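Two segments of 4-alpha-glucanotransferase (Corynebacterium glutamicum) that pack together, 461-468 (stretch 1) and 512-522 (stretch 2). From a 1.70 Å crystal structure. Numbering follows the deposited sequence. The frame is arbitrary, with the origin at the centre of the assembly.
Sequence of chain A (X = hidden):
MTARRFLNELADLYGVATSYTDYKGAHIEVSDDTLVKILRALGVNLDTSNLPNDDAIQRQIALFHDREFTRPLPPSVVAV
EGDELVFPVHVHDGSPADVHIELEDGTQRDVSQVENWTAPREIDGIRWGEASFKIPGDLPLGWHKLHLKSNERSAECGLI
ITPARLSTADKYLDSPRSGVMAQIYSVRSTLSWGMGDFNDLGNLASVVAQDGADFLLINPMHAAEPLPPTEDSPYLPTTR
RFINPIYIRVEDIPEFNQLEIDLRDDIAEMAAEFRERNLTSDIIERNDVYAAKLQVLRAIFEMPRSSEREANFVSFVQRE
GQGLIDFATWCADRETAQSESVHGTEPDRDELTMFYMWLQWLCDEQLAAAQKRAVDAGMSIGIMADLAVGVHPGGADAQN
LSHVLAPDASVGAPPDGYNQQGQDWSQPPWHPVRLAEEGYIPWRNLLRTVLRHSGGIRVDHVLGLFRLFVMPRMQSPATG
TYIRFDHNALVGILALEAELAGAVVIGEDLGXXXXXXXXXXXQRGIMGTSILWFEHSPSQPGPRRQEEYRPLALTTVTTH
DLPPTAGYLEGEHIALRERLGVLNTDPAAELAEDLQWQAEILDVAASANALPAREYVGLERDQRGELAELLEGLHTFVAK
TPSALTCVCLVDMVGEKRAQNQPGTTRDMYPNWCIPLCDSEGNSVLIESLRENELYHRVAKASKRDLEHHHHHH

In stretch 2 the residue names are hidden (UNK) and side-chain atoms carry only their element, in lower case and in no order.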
# COMPACT_ATOMS: atom_id res chain seq x y z
N HIS A 461 -5.48 3.60 1.04
CA HIS A 461 -6.60 3.77 0.12
C HIS A 461 -7.35 2.47 -0.21
O HIS A 461 -7.41 2.06 -1.34
CB HIS A 461 -6.17 4.47 -1.15
CG HIS A 461 -7.30 5.11 -1.89
ND1 HIS A 461 -8.09 6.09 -1.33
CD2 HIS A 461 -7.78 4.92 -3.14
CE1 HIS A 461 -9.01 6.47 -2.20
NE2 HIS A 461 -8.83 5.78 -3.31
N VAL A 462 -7.86 1.81 0.81
CA VAL A 462 -8.47 0.50 0.63
C VAL A 462 -9.69 0.56 -0.28
O VAL A 462 -10.05 -0.41 -0.90
CB VAL A 462 -8.80 -0.16 1.96
CG1 VAL A 462 -9.99 0.50 2.60
CG2 VAL A 462 -9.01 -1.65 1.76
N LEU A 463 -10.34 1.71 -0.33
CA LEU A 463 -11.49 1.87 -1.28
C LEU A 463 -11.17 1.52 -2.74
O LEU A 463 -12.07 1.10 -3.47
CB LEU A 463 -12.07 3.26 -1.17
CG LEU A 463 -13.34 3.52 -1.97
CD1 LEU A 463 -14.56 2.70 -1.56
CD2 LEU A 463 -13.64 5.03 -1.99
N GLY A 464 -9.89 1.65 -3.10
CA GLY A 464 -9.32 1.24 -4.38
C GLY A 464 -9.43 -0.22 -4.70
O GLY A 464 -9.17 -0.61 -5.85
N LEU A 465 -9.79 -1.04 -3.74
CA LEU A 465 -10.11 -2.45 -4.03
C LEU A 465 -11.50 -2.52 -4.68
O LEU A 465 -11.88 -3.59 -5.21
CB LEU A 465 -10.05 -3.26 -2.76
CG LEU A 465 -8.69 -3.29 -2.00
CD1 LEU A 465 -8.91 -4.03 -0.69
CD2 LEU A 465 -7.62 -3.98 -2.75
N PHE A 466 -12.31 -1.44 -4.55
CA PHE A 466 -13.65 -1.36 -5.06
C PHE A 466 -13.75 -0.50 -6.31
O PHE A 466 -14.44 -0.85 -7.25
CB PHE A 466 -14.61 -0.85 -3.96
CG PHE A 466 -14.63 -1.75 -2.73
CD1 PHE A 466 -13.64 -1.66 -1.78
CD2 PHE A 466 -15.64 -2.69 -2.56
CE1 PHE A 466 -13.66 -2.47 -0.66
CE2 PHE A 466 -15.65 -3.51 -1.48
CZ PHE A 466 -14.63 -3.42 -0.51
N ARG A 467 -13.18 0.69 -6.25
CA ARG A 467 -13.26 1.64 -7.31
C ARG A 467 -12.12 2.65 -7.15
O ARG A 467 -11.59 2.84 -6.03
CB ARG A 467 -14.65 2.35 -7.24
CG ARG A 467 -14.79 3.23 -6.01
CD ARG A 467 -16.21 3.71 -5.83
NE ARG A 467 -17.12 2.67 -5.36
CZ ARG A 467 -17.90 2.77 -4.29
NH1 ARG A 467 -18.66 1.77 -3.95
NH2 ARG A 467 -17.87 3.85 -3.52
N LEU A 468 -11.74 3.32 -8.23
CA LEU A 468 -10.77 4.40 -8.14
C LEU A 468 -11.35 5.58 -8.80
O LEU A 468 -11.95 5.45 -9.86
CB LEU A 468 -9.46 4.04 -8.85
CG LEU A 468 -8.59 3.02 -8.07
CD1 LEU A 468 -7.44 2.55 -8.96
CD2 LEU A 468 -8.08 3.56 -6.75
N UNK A 512 -16.13 7.99 3.59
CA UNK A 512 -17.45 7.65 4.14
C UNK A 512 -18.39 6.86 3.18
O UNK A 512 -19.49 7.30 2.82
o UNK A 512 -18.21 9.74 3.28
c UNK A 512 -18.16 8.95 4.48
c UNK A 512 -17.40 9.69 5.52
N UNK A 513 -17.97 5.64 2.87
CA UNK A 513 -18.50 4.83 1.79
C UNK A 513 -19.75 3.96 2.06
O UNK A 513 -20.25 3.93 3.15
c UNK A 513 -17.38 4.07 1.05
c UNK A 513 -14.44 2.10 3.49
c UNK A 513 -16.36 3.40 1.95
c UNK A 513 -15.76 1.75 3.58
c UNK A 513 -16.71 2.39 2.81
c UNK A 513 -14.06 3.08 2.62
c UNK A 513 -15.01 3.72 1.85
N UNK A 514 -20.27 3.32 1.02
CA UNK A 514 -21.53 2.60 1.11
C UNK A 514 -21.46 1.43 2.09
O UNK A 514 -20.38 0.87 2.32
c UNK A 514 -21.01 3.77 -1.97
c UNK A 514 -21.96 2.15 -0.24
c UNK A 514 -22.21 3.29 -1.22
o UNK A 514 -21.21 4.70 -2.76
o UNK A 514 -19.88 3.21 -1.76
N UNK A 515 -22.60 1.08 2.72
CA UNK A 515 -22.59 0.01 3.73
C UNK A 515 -22.06 -1.31 3.20
O UNK A 515 -21.33 -2.00 3.93
c UNK A 515 -23.93 1.72 2.59
c UNK A 515 -24.07 -0.13 4.13
c UNK A 515 -24.68 1.19 3.79
N UNK A 516 -22.39 -1.65 1.95
CA UNK A 516 -21.93 -2.94 1.35
C UNK A 516 -20.37 -3.02 1.29
O UNK A 516 -19.81 -4.10 1.43
c UNK A 516 -22.53 -3.20 -0.00
c UNK A 516 -21.08 -1.60 -3.04
c UNK A 516 -20.15 -1.49 -4.04
c UNK A 516 -21.06 -2.64 -2.07
c UNK A 516 -20.09 -3.64 -2.17
c UNK A 516 -22.13 -2.37 -1.13
n UNK A 516 -22.09 -0.73 -2.69
c UNK A 516 -19.16 -3.57 -3.22
c UNK A 516 -22.74 -1.20 -1.57
c UNK A 516 -19.21 -2.48 -4.15
N UNK A 517 -19.73 -1.88 1.09
CA UNK A 517 -18.27 -1.81 1.00
C UNK A 517 -17.66 -2.09 2.37
O UNK A 517 -16.81 -2.96 2.47
c UNK A 517 -16.34 -0.23 0.45
c UNK A 517 -18.43 -0.20 -0.95
c UNK A 517 -17.83 -0.44 0.43
N UNK A 518 -18.11 -1.36 3.41
CA UNK A 518 -17.71 -1.58 4.78
C UNK A 518 -17.92 -3.03 5.15
O UNK A 518 -17.03 -3.66 5.68
c UNK A 518 -18.55 -0.69 5.71
c UNK A 518 -18.19 0.78 5.52
n UNK A 518 -18.12 2.85 6.84
c UNK A 518 -18.79 1.71 6.57
o UNK A 518 -19.86 1.42 7.12
N UNK A 519 -19.05 -3.61 4.79
CA UNK A 519 -19.35 -4.96 5.13
C UNK A 519 -18.48 -5.97 4.39
O UNK A 519 -18.11 -7.01 4.96
c UNK A 519 -20.84 -5.30 4.88
o UNK A 519 -21.28 -4.19 6.96
o UNK A 519 -23.00 -4.51 5.63
c UNK A 519 -21.77 -4.63 5.90
N UNK A 520 -18.20 -5.70 3.15
CA UNK A 520 -17.34 -6.61 2.36
C UNK A 520 -15.94 -6.72 3.04
O UNK A 520 -15.37 -7.78 3.06
c UNK A 520 -17.18 -6.12 0.96
N UNK A 521 -15.47 -5.64 3.62
CA UNK A 521 -14.16 -5.63 4.33
C UNK A 521 -14.28 -6.31 5.69
O UNK A 521 -13.54 -7.24 6.01
c UNK A 521 -12.07 -4.25 2.42
c UNK A 521 -13.22 -3.54 3.13
c UNK A 521 -12.94 -2.08 3.38
c UNK A 521 -13.60 -4.23 4.45
N UNK A 522 -15.27 -5.91 6.47
CA UNK A 522 -15.41 -6.39 7.84
C UNK A 522 -15.67 -7.85 7.87
O UNK A 522 -15.17 -8.57 8.71
c UNK A 522 -16.61 -5.73 8.51

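Position 512 carries three side-chain atoms, two carbons and one oxygen, with the first carbon bearing the other two. A beta-branched hydroxyl is Thr 512; it lies out of reach of stretch 1 and is poorly ordered.

At 513 one carbon leads into a ring of six carbons, and one ring carbon sits 3.6 Å from Leu 463 CD1. The plain ring makes it Phe 513, and the atom nearest Leu 463 CD1 is CD2. The leucine's CA-to-CB bond points sideways, so its t,p rotamer is what brings the end of the chain across.

Position 514 has three carbons in a row, the third carrying two oxygens. One oxygen lies 2.7 Å from Arg 467 NH2 and 2.9 Å from Arg 467 NH1. A carboxylate at the end of this chain is Glu 514, which also occupies the N-cap position. Its OE1 accepts hydrogen bonds from both terminal nitrogens of Arg 467 within a salt bridge, near the plane of the guanidinium.

At 515 three carbons close a ring onto the backbone nitrogen, which can only be Pro 515. It begins the helix and stays clear of stretch 1, and having no N-H costs nothing in a first turn, where helical hydrogen bonds are not yet due.

Position 516 shows one carbon and then fused five- and six-membered rings of eight carbons and one nitrogen. The six-membered ring approaches both Phe 466 and Arg 467. This indole is Trp 516: the edge of Phe 466 is turned toward its face, offset, with planes at 71°, and its CZ2 lies 3.6 Å from Arg 467 NH1.

Three carbons at 517, two of them branching from the first, lie against Phe 466, Leu 463 and Arg 467. This is Val 517. Its CG1 stands 3.6 Å from the centroid of the Phe 466 ring, almost on the normal, a CH-pi contact; the same methyl is 4.0 Å from Leu 463 CD1.

Position 518 has three carbons, the last bearing one oxygen and one nitrogen: Gln 518, whose CA-to-CB bond points away from stretch 1 and which makes no contact with it. At 519 two carbons end in two oxygens, a short carboxylate, Asp 519, out of reach.

A single carbon at 520 makes Ala 520, whose CB is 3.9 Å from Phe 466 CE2. Four carbons at 521, forked at the second, meet Val 462, Leu 465 and Phe 466; this is Leu 521, with CG 3.9 Å from Phe 466 CZ and CD1 4.0 Å from Val 462 CG1. The lone carbon of 522 is Ala 522, without contact.

The rule here is an aromatic anchor with a charged clasp. Phe 466 packs against the helix, with Val 517 over one face and Trp 516, Ala 520 and Leu 521 at its edge. Next to it, Arg 467 reaches Glu 514 at the helix start, so one short segment supplies both apolar packing and directional pairing.

Stretch 2, residues 512-522: TFEPWVQDALA
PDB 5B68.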